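Local coordinates for T cell receptor mu chain (Monodelphis domestica, PDB 7L15), which pairs with a T cell receptor gamma chain to form a marsupial receptor that probably recognises antigen, and is built of V-type and C-type immunoglobulin domains, at residues A[14-20]-A[103-109]; A[34-38]-A[85-89]; A[49-53]-A[117-121]. All blocks are in the same frame, centred on the assembly; numbering follows the deposited sequence.

Contact 1 of 3, residues A[14-20]-A[103-109]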
loop_
_atom_site.group_PDB
_atom_site.type_symbol
_atom_site.label_atom_id
_atom_site.label_comp_id
_atom_site.label_asym_id
_atom_site.label_seq_id
_atom_site.Cartn_x
_atom_site.Cartn_y
_atom_site.Cartn_z
ATOM N N GLU A 14 -32.338 1.802 -14.191
ATOM C CA GLU A 14 -31.704 1.496 -12.918
ATOM C C GLU A 14 -30.528 2.434 -12.707
ATOM O O GLU A 14 -29.884 2.864 -13.664
ATOM C CB GLU A 14 -31.219 0.034 -12.861
ATOM C CG GLU A 14 -30.060 -0.296 -13.812
ATOM C CD GLU A 14 -29.576 -1.749 -13.714
ATOM O OE1 GLU A 14 -30.342 -2.608 -13.191
ATOM O OE2 GLU A 14 -28.432 -2.020 -14.176
ATOM N N LYS A 15 -30.271 2.751 -11.443
ATOM C CA LYS A 15 -29.023 3.364 -11.011
ATOM C C LYS A 15 -28.435 2.492 -9.907
ATOM O O LYS A 15 -29.178 1.915 -9.106
ATOM C CB LYS A 15 -29.248 4.796 -10.511
ATOM N N THR A 16 -27.111 2.353 -9.880
ATOM C CA THR A 16 -26.451 1.518 -8.872
ATOM C C THR A 16 -25.986 2.407 -7.724
ATOM O O THR A 16 -24.959 3.073 -7.821
ATOM C CB THR A 16 -25.279 0.752 -9.472
ATOM O OG1 THR A 16 -25.746 -0.073 -10.541
ATOM C CG2 THR A 16 -24.620 -0.103 -8.402
ATOM N N LEU A 17 -26.747 2.420 -6.636
ATOM C CA LEU A 17 -26.404 3.179 -5.442
ATOM C C LEU A 17 -25.974 2.194 -4.360
ATOM O O LEU A 17 -26.724 1.268 -4.018
ATOM C CB LEU A 17 -27.595 4.020 -4.972
ATOM C CG LEU A 17 -28.305 4.818 -6.068
ATOM C CD1 LEU A 17 -29.557 5.510 -5.516
ATOM C CD2 LEU A 17 -27.334 5.814 -6.711
ATOM N N LEU A 18 -24.780 2.394 -3.823
ATOM C CA LEU A 18 -24.226 1.513 -2.798
ATOM C C LEU A 18 -23.563 2.395 -1.756
ATOM O O LEU A 18 -22.790 3.289 -2.113
ATOM C CB LEU A 18 -23.191 0.527 -3.380
ATOM C CG LEU A 18 -23.503 -0.227 -4.689
ATOM C CD1 LEU A 18 -22.219 -0.736 -5.319
ATOM C CD2 LEU A 18 -24.427 -1.385 -4.426
ATOM N N THR A 19 -23.849 2.134 -0.485
ATOM C CA THR A 19 -23.314 2.928 0.614
ATOM C C THR A 19 -22.870 1.971 1.706
ATOM O O THR A 19 -23.709 1.287 2.309
ATOM C CB THR A 19 -24.365 3.907 1.148
ATOM O OG1 THR A 19 -24.793 4.735 0.077
ATOM C CG2 THR A 19 -23.784 4.782 2.226
ATOM N N GLU A 20 -21.559 1.915 1.948
ATOM C CA GLU A 20 -21.002 1.022 2.953
ATOM C C GLU A 20 -20.931 1.724 4.300
ATOM O O GLU A 20 -20.637 2.923 4.384
ATOM C CB GLU A 20 -19.606 0.529 2.551
ATOM C CG GLU A 20 -19.520 -0.044 1.142
ATOM C CD GLU A 20 -19.294 1.011 0.070
ATOM O OE1 GLU A 20 -19.605 2.205 0.314
ATOM O OE2 GLU A 20 -18.770 0.643 -1.007
ATOM N N TYR A 103 -12.822 -0.809 2.499
ATOM C CA TYR A 103 -13.717 -1.879 2.070
ATOM C C TYR A 103 -14.824 -1.322 1.176
ATOM O O TYR A 103 -15.585 -0.444 1.591
ATOM C CB TYR A 103 -14.299 -2.588 3.292
ATOM C CG TYR A 103 -13.299 -3.503 3.953
ATOM C CD1 TYR A 103 -12.311 -2.993 4.782
ATOM C CD2 TYR A 103 -13.318 -4.883 3.714
ATOM C CE1 TYR A 103 -11.379 -3.821 5.368
ATOM C CE2 TYR A 103 -12.381 -5.725 4.297
ATOM C CZ TYR A 103 -11.414 -5.186 5.119
ATOM O OH TYR A 103 -10.472 -5.996 5.707
ATOM N N HIS A 104 -14.926 -1.852 -0.037
ATOM C CA HIS A 104 -15.897 -1.411 -1.024
ATOM C C HIS A 104 -16.903 -2.515 -1.299
ATOM O O HIS A 104 -16.530 -3.676 -1.480
ATOM C CB HIS A 104 -15.211 -1.010 -2.334
ATOM C CG HIS A 104 -14.378 0.222 -2.222
ATOM N ND1 HIS A 104 -14.847 1.470 -2.572
ATOM C CD2 HIS A 104 -13.112 0.408 -1.775
ATOM C CE1 HIS A 104 -13.896 2.365 -2.373
ATOM N NE2 HIS A 104 -12.833 1.748 -1.892
ATOM N N CYS A 105 -18.175 -2.145 -1.287
ATOM C CA CYS A 105 -19.236 -2.920 -1.903
ATOM C C CYS A 105 -19.187 -2.736 -3.423
ATOM O O CYS A 105 -18.933 -1.635 -3.918
ATOM C CB CYS A 105 -20.558 -2.420 -1.328
ATOM S SG CYS A 105 -22.118 -3.216 -1.700
ATOM N N ALA A 106 -19.416 -3.812 -4.168
ATOM C CA ALA A 106 -19.355 -3.745 -5.627
ATOM C C ALA A 106 -20.523 -4.499 -6.253
ATOM O O ALA A 106 -20.941 -5.535 -5.735
ATOM C CB ALA A 106 -18.034 -4.325 -6.165
ATOM N N ARG A 107 -21.029 -3.985 -7.380
ATOM C CA ARG A 107 -22.058 -4.641 -8.172
ATOM C C ARG A 107 -21.517 -4.916 -9.566
ATOM O O ARG A 107 -20.961 -4.019 -10.211
ATOM C CB ARG A 107 -23.339 -3.793 -8.276
ATOM C CG ARG A 107 -24.398 -4.394 -9.248
ATOM C CD ARG A 107 -25.675 -3.542 -9.380
ATOM N NE ARG A 107 -26.719 -4.178 -10.199
ATOM C CZ ARG A 107 -27.392 -3.570 -11.183
ATOM N NH1 ARG A 107 -27.152 -2.299 -11.490
ATOM N NH2 ARG A 107 -28.337 -4.234 -11.857
ATOM N N ARG A 108 -21.698 -6.145 -10.035
ATOM C CA ARG A 108 -21.338 -6.487 -11.400
ATOM C C ARG A 108 -22.454 -6.042 -12.339
ATOM O O ARG A 108 -23.627 -6.331 -12.094
ATOM C CB ARG A 108 -21.081 -7.992 -11.520
ATOM C CG ARG A 108 -20.766 -8.435 -12.938
ATOM C CD ARG A 108 -20.275 -9.879 -12.962
ATOM N NE ARG A 108 -19.843 -10.218 -14.306
ATOM C CZ ARG A 108 -18.862 -11.063 -14.593
ATOM N NH1 ARG A 108 -18.189 -11.667 -13.620
ATOM N NH2 ARG A 108 -18.544 -11.280 -15.860
ATOM N N VAL A 109 -22.085 -5.305 -13.387
ATOM C CA VAL A 109 -23.025 -4.664 -14.305
ATOM C C VAL A 109 -22.530 -4.868 -15.732
ATOM O O VAL A 109 -21.347 -4.664 -16.013
ATOM C CB VAL A 109 -23.169 -3.158 -13.996
ATOM C CG1 VAL A 109 -23.892 -2.435 -15.110
ATOM C CG2 VAL A 109 -23.887 -2.952 -12.659
#
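R107 stretches its extended side chain (chi1 to chi3 all t) along the 14-20 segment, which covers 94 Å² of it. Its guanidinium meets both partners edge-on: NH2 makes a salt bridge to E14 OE1 (2.9 Å), and NH1 donates to T16 OG1 (2.8 Å) and, weakly, to E14 OE2 (3.0 Å). F41 also touches E14, L18 and R107. Further along, L18 fills the gap between the backbones, with CD1 3.7 Å from C105 O and CD2 4.0 Å from C105 SG; that sulfur is bonded to C36. Strands 17-20 and 103-109 run at 158°, 7.0 Å apart at closest, too far for main-chain pairing. This is the A and F strand packing of an immunoglobulin V domain, the disulfide of which passes beside L18. E20 turns its carboxylate (chi2 85°) back onto the F strand, where OE2 accepts a hydrogen bond from C105 N (2.9 Å). E20 OE1 has a weak hydrogen bond to G123 N, while H104 ND1 binds G121 O.

Contact 2 of 3, residues A[34-38]-A[85-89]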
loop_
_atom_site.group_PDB
_atom_site.type_symbol
_atom_site.label_atom_id
_atom_site.label_comp_id
_atom_site.label_asym_id
_atom_site.label_seq_id
_atom_site.Cartn_x
_atom_site.Cartn_y
_atom_site.Cartn_z
ATOM N N LEU A 34 -19.569 -5.386 8.295
ATOM C CA LEU A 34 -19.898 -4.231 7.476
ATOM C C LEU A 34 -21.268 -4.412 6.845
ATOM O O LEU A 34 -21.724 -5.535 6.610
ATOM C CB LEU A 34 -18.852 -3.997 6.378
ATOM C CG LEU A 34 -17.408 -3.808 6.867
ATOM C CD1 LEU A 34 -16.464 -3.395 5.743
ATOM C CD2 LEU A 34 -17.352 -2.787 7.984
ATOM N N LYS A 35 -21.918 -3.292 6.563
ATOM C CA LYS A 35 -23.199 -3.291 5.877
ATOM C C LYS A 35 -23.065 -2.474 4.599
ATOM O O LYS A 35 -22.368 -1.458 4.573
ATOM C CB LYS A 35 -24.317 -2.722 6.775
ATOM C CG LYS A 35 -25.634 -2.527 6.040
ATOM C CD LYS A 35 -26.806 -2.289 6.986
ATOM C CE LYS A 35 -26.606 -1.042 7.816
ATOM N NZ LYS A 35 -27.909 -0.462 8.224
ATOM N N CYS A 36 -23.711 -2.928 3.535
ATOM C CA CYS A 36 -23.823 -2.164 2.300
ATOM C C CYS A 36 -25.304 -2.005 1.974
ATOM O O CYS A 36 -25.968 -2.975 1.611
ATOM C CB CYS A 36 -23.081 -2.844 1.161
ATOM S SG CYS A 36 -23.322 -2.041 -0.493
ATOM N N GLN A 37 -25.809 -0.780 2.105
ATOM C CA GLN A 37 -27.179 -0.439 1.747
ATOM C C GLN A 37 -27.252 -0.147 0.252
ATOM O O GLN A 37 -26.544 0.742 -0.240
ATOM C CB GLN A 37 -27.629 0.779 2.549
ATOM C CG GLN A 37 -29.027 1.243 2.199
ATOM C CD GLN A 37 -30.074 0.310 2.735
ATOM O OE1 GLN A 37 -30.303 0.261 3.943
ATOM N NE2 GLN A 37 -30.702 -0.460 1.849
ATOM N N THR A 38 -28.092 -0.884 -0.473
ATOM C CA THR A 38 -28.208 -0.691 -1.910
ATOM C C THR A 38 -29.532 -0.032 -2.266
ATOM O O THR A 38 -30.496 -0.047 -1.495
ATOM C CB THR A 38 -28.084 -2.014 -2.670
ATOM O OG1 THR A 38 -29.308 -2.738 -2.574
ATOM C CG2 THR A 38 -26.985 -2.843 -2.099
ATOM N N LYS A 85 -34.687 -5.415 3.049
ATOM C CA LYS A 85 -34.021 -4.138 3.239
ATOM C C LYS A 85 -33.016 -3.813 2.136
ATOM O O LYS A 85 -32.406 -2.742 2.174
ATOM C CB LYS A 85 -33.335 -4.109 4.619
ATOM C CG LYS A 85 -34.127 -3.370 5.713
ATOM C CD LYS A 85 -33.743 -3.825 7.128
ATOM C CE LYS A 85 -34.156 -2.806 8.202
ATOM N NZ LYS A 85 -33.074 -2.553 9.222
ATOM N N ASN A 86 -32.829 -4.700 1.151
ATOM C CA ASN A 86 -31.892 -4.461 0.051
ATOM C C ASN A 86 -30.463 -4.204 0.557
ATOM O O ASN A 86 -29.741 -3.348 0.043
ATOM C CB ASN A 86 -32.366 -3.303 -0.832
ATOM C CG ASN A 86 -33.574 -3.662 -1.700
ATOM O OD1 ASN A 86 -34.226 -4.683 -1.506
ATOM N ND2 ASN A 86 -33.863 -2.811 -2.675
ATOM N N GLN A 87 -30.032 -4.967 1.550
ATOM C CA GLN A 87 -28.689 -4.831 2.103
ATOM C C GLN A 87 -27.909 -6.126 1.926
ATOM O O GLN A 87 -28.495 -7.210 1.864
ATOM C CB GLN A 87 -28.744 -4.473 3.593
ATOM C CG GLN A 87 -29.568 -3.229 3.907
ATOM C CD GLN A 87 -29.983 -3.193 5.363
ATOM O OE1 GLN A 87 -30.151 -4.237 5.992
ATOM N NE2 GLN A 87 -30.142 -1.996 5.908
ATOM N N ILE A 88 -26.577 -6.009 1.824
ATOM C CA ILE A 88 -25.691 -7.155 1.996
ATOM C C ILE A 88 -24.663 -6.811 3.060
ATOM O O ILE A 88 -24.338 -5.644 3.288
ATOM C CB ILE A 88 -24.960 -7.611 0.715
ATOM C CG1 ILE A 88 -23.773 -6.692 0.393
ATOM C CG2 ILE A 88 -25.920 -7.707 -0.439
ATOM C CD1 ILE A 88 -22.716 -7.367 -0.457
ATOM N N PHE A 89 -24.148 -7.853 3.705
ATOM C CA PHE A 89 -23.247 -7.715 4.837
ATOM C C PHE A 89 -21.943 -8.445 4.573
ATOM O O PHE A 89 -21.875 -9.360 3.749
ATOM C CB PHE A 89 -23.882 -8.240 6.110
ATOM C CG PHE A 89 -25.224 -7.655 6.374
ATOM C CD1 PHE A 89 -26.364 -8.213 5.797
ATOM C CD2 PHE A 89 -25.355 -6.521 7.166
ATOM C CE1 PHE A 89 -27.610 -7.660 6.017
ATOM C CE2 PHE A 89 -26.602 -5.954 7.390
ATOM C CZ PHE A 89 -27.733 -6.527 6.820
#
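Strands 34-38 and 87-89 run antiparallel at 160°, their axes 4.8 Å apart, with K35 opposite F89, C36 opposite I88 and Q37 opposite Q87. C36 and I88 are the hydrogen-bonded pair (C36 N to I88 O 2.8 Å, I88 N to C36 O 3.1 Å); the pairs beside it are non-hydrogen-bonded and carry CA-H...O contacts, L34 O lying 3.2 Å from F89 CA and C36 O 3.3 Å from Q87 CA. N86 and Q87 together face E82 in a G1 beta bulge, N86 adopting phi/psi 57/42°. The carbonyl of N86 is held by T38 through both N (3.0 Å) and OG1 (2.7 Å). On one face Q87 NE2 donates to Q37 OE1 (3.0 Å) and Q37 NE2 to K85 O (2.9 Å), while K35 CD packs 3.7 Å from F89 CE2. On the other, C36 CB meets I88 CG1 at 4.0 Å, and C36 SG is joined to C105. This is the B-E strand pairing of an immunoglobulin V domain: strand 17-27 borders 32-39, strand 77-82 borders 87-92, and W50 of strand 48-53 covers C36 and I88 from the opposing layer.

Contact 3 of 3, residues A[49-53]-A[117-121]; sequences DWYLW and KLVFG
In this immunoglobulin V domain, strands 49-53 (C) and 117-120 (G) flank strand 101-109 and meet through side chains alone. Both are extended, their axes 9.6 Å apart and crossing at -77°; the nearest CA pairs are D49-L118 (9.1 Å) and Y51-F120 (8.9 Å). F120, with 64 Å² covered, stands in the middle (chi1 -67°, chi2 -85°). It turns an edge to the face of Y51 (chi1 -82°, chi2 75°), centroids 5.7 Å apart and planes at 89°, with F120 CE1 3.9 Å from Y51 CB. It offers a face to the edge of W53 (chi1 -70°, chi2 62°): the five-membered ring lies 5.2 Å away by centroids, planes at 82°, in T-shaped geometry. L118 (m, t; 46 Å²) sets CD1 3.6 Å from both OH and CZ of Y51. The cluster belongs to the interface with the gamma chain, whose Y38 packs on F120 and whose K105 N hydrogen-bonds Y51 OH. W53 NE1 lies 3.7 Å from F120 CE1.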
loop_
_atom_site.group_PDB
_atom_site.type_symbol
_atom_site.label_atom_id
_atom_site.label_comp_id
_atom_site.label_asym_id
_atom_site.label_seq_id
_atom_site.Cartn_x
_atom_site.Cartn_y
_atom_site.Cartn_z
ATOM N N ASP A 49 -20.571 -7.984 -4.434
ATOM C CA ASP A 49 -19.291 -8.464 -3.910
ATOM C C ASP A 49 -18.689 -7.434 -2.957
ATOM O O ASP A 49 -19.082 -6.263 -2.927
ATOM C CB ASP A 49 -18.261 -8.724 -5.023
ATOM C CG ASP A 49 -18.750 -9.691 -6.086
ATOM O OD1 ASP A 49 -19.531 -10.596 -5.754
ATOM O OD2 ASP A 49 -18.338 -9.545 -7.262
ATOM N N TRP A 50 -17.684 -7.871 -2.210
ATOM C CA TRP A 50 -16.872 -6.992 -1.374
ATOM C C TRP A 50 -15.432 -7.053 -1.853
ATOM O O TRP A 50 -14.887 -8.148 -2.039
ATOM C CB TRP A 50 -16.939 -7.412 0.094
ATOM C CG TRP A 50 -18.245 -7.116 0.770
ATOM C CD1 TRP A 50 -19.300 -7.971 0.948
ATOM C CD2 TRP A 50 -18.622 -5.881 1.393
ATOM N NE1 TRP A 50 -20.302 -7.343 1.648
ATOM C CE2 TRP A 50 -19.911 -6.059 1.925
ATOM C CE3 TRP A 50 -17.993 -4.648 1.552
ATOM C CZ2 TRP A 50 -20.573 -5.052 2.607
ATOM C CZ3 TRP A 50 -18.663 -3.637 2.231
ATOM C CH2 TRP A 50 -19.938 -3.851 2.748
ATOM N N TYR A 51 -14.822 -5.882 -2.065
ATOM C CA TYR A 51 -13.422 -5.761 -2.454
ATOM C C TYR A 51 -12.683 -4.920 -1.426
ATOM O O TYR A 51 -13.233 -3.938 -0.915
ATOM C CB TYR A 51 -13.271 -5.113 -3.837
ATOM C CG TYR A 51 -13.462 -6.072 -4.969
ATOM C CD1 TYR A 51 -14.719 -6.522 -5.312
ATOM C CD2 TYR A 51 -12.373 -6.539 -5.697
ATOM C CE1 TYR A 51 -14.893 -7.428 -6.347
ATOM C CE2 TYR A 51 -12.533 -7.433 -6.719
ATOM C CZ TYR A 51 -13.795 -7.874 -7.044
ATOM O OH TYR A 51 -13.954 -8.766 -8.070
ATOM N N LEU A 52 -11.426 -5.301 -1.159
ATOM C CA LEU A 52 -10.519 -4.592 -0.261
ATOM C C LEU A 52 -9.510 -3.773 -1.065
ATOM O O LEU A 52 -8.685 -4.337 -1.793
ATOM C CB LEU A 52 -9.780 -5.576 0.652
ATOM C CG LEU A 52 -8.773 -4.894 1.593
ATOM C CD1 LEU A 52 -9.452 -3.785 2.432
ATOM C CD2 LEU A 52 -8.054 -5.902 2.496
ATOM N N TRP A 53 -9.559 -2.453 -0.918
ATOM C CA TRP A 53 -8.628 -1.528 -1.568
ATOM C C TRP A 53 -7.682 -1.004 -0.496
ATOM O O TRP A 53 -7.993 -0.039 0.199
ATOM C CB TRP A 53 -9.362 -0.363 -2.259
ATOM C CG TRP A 53 -10.130 -0.768 -3.468
ATOM C CD1 TRP A 53 -11.182 -1.632 -3.521
ATOM C CD2 TRP A 53 -9.921 -0.308 -4.803
ATOM N NE1 TRP A 53 -11.643 -1.745 -4.816
ATOM C CE2 TRP A 53 -10.884 -0.937 -5.619
ATOM C CE3 TRP A 53 -9.017 0.577 -5.385
ATOM C CZ2 TRP A 53 -10.955 -0.719 -6.977
ATOM C CZ3 TRP A 53 -9.088 0.800 -6.726
ATOM C CH2 TRP A 53 -10.051 0.151 -7.517
ATOM N N LYS A 117 -18.508 -4.605 -15.976
ATOM C CA LYS A 117 -17.752 -3.792 -15.035
ATOM C C LYS A 117 -18.251 -4.008 -13.612
ATOM O O LYS A 117 -19.352 -4.514 -13.368
ATOM C CB LYS A 117 -17.840 -2.301 -15.370
ATOM C CG LYS A 117 -19.267 -1.788 -15.386
ATOM C CD LYS A 117 -19.377 -0.290 -15.719
ATOM C CE LYS A 117 -20.841 0.157 -15.558
ATOM N NZ LYS A 117 -21.053 1.637 -15.569
ATOM N N LEU A 118 -17.400 -3.617 -12.679
ATOM C CA LEU A 118 -17.765 -3.441 -11.290
ATOM C C LEU A 118 -18.081 -1.967 -11.087
ATOM O O LEU A 118 -17.340 -1.106 -11.568
ATOM C CB LEU A 118 -16.617 -3.884 -10.381
ATOM C CG LEU A 118 -16.352 -5.390 -10.459
ATOM C CD1 LEU A 118 -15.155 -5.787 -9.598
ATOM C CD2 LEU A 118 -17.618 -6.094 -9.995
ATOM N N VAL A 119 -19.219 -1.684 -10.454
ATOM C CA VAL A 119 -19.525 -0.361 -9.928
ATOM C C VAL A 119 -19.275 -0.431 -8.436
ATOM O O VAL A 119 -19.707 -1.388 -7.779
ATOM C CB VAL A 119 -20.971 0.079 -10.236
ATOM C CG1 VAL A 119 -21.203 1.528 -9.769
ATOM C CG2 VAL A 119 -21.248 -0.011 -11.702
ATOM N N PHE A 120 -18.545 0.549 -7.910
ATOM C CA PHE A 120 -18.142 0.579 -6.512
ATOM C C PHE A 120 -18.813 1.740 -5.786
ATOM O O PHE A 120 -19.110 2.778 -6.381
ATOM C CB PHE A 120 -16.622 0.728 -6.363
ATOM C CG PHE A 120 -15.819 -0.465 -6.840
ATOM C CD1 PHE A 120 -15.595 -1.548 -6.002
ATOM C CD2 PHE A 120 -15.243 -0.476 -8.096
ATOM C CE1 PHE A 120 -14.848 -2.626 -6.420
ATOM C CE2 PHE A 120 -14.479 -1.563 -8.521
ATOM C CZ PHE A 120 -14.289 -2.632 -7.681
ATOM N N GLY A 121 -19.044 1.570 -4.484
ATOM C CA GLY A 121 -19.407 2.687 -3.637
ATOM C C GLY A 121 -18.172 3.409 -3.129
ATOM O O GLY A 121 -17.037 3.088 -3.478
#

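In the fold
The three contacts lie in one V domain. The centres of contact 1 and contact 2 are 10 Å apart, those of contact 1 and contact 3 are 7 Å apart, and those of contact 2 and contact 3 are 13 Å apart. Contact 2 is nested along the chain within the loop closed by contact 1, and the C36-C105 disulfide (SG to SG 2.1 Å) ties them across the core. Contact 3 crosses both in sequence and shares strand neighbours with contact 1: A106 N lies 2.8 Å from D49 O, and H104 N 2.8 Å from Y51 O. W50 reaches from strand 48-53 to contact 2, its CZ2 3.6 Å from C36 CB. Outward, contacts 1 and 3 touch the gamma chain; contact 2 does not.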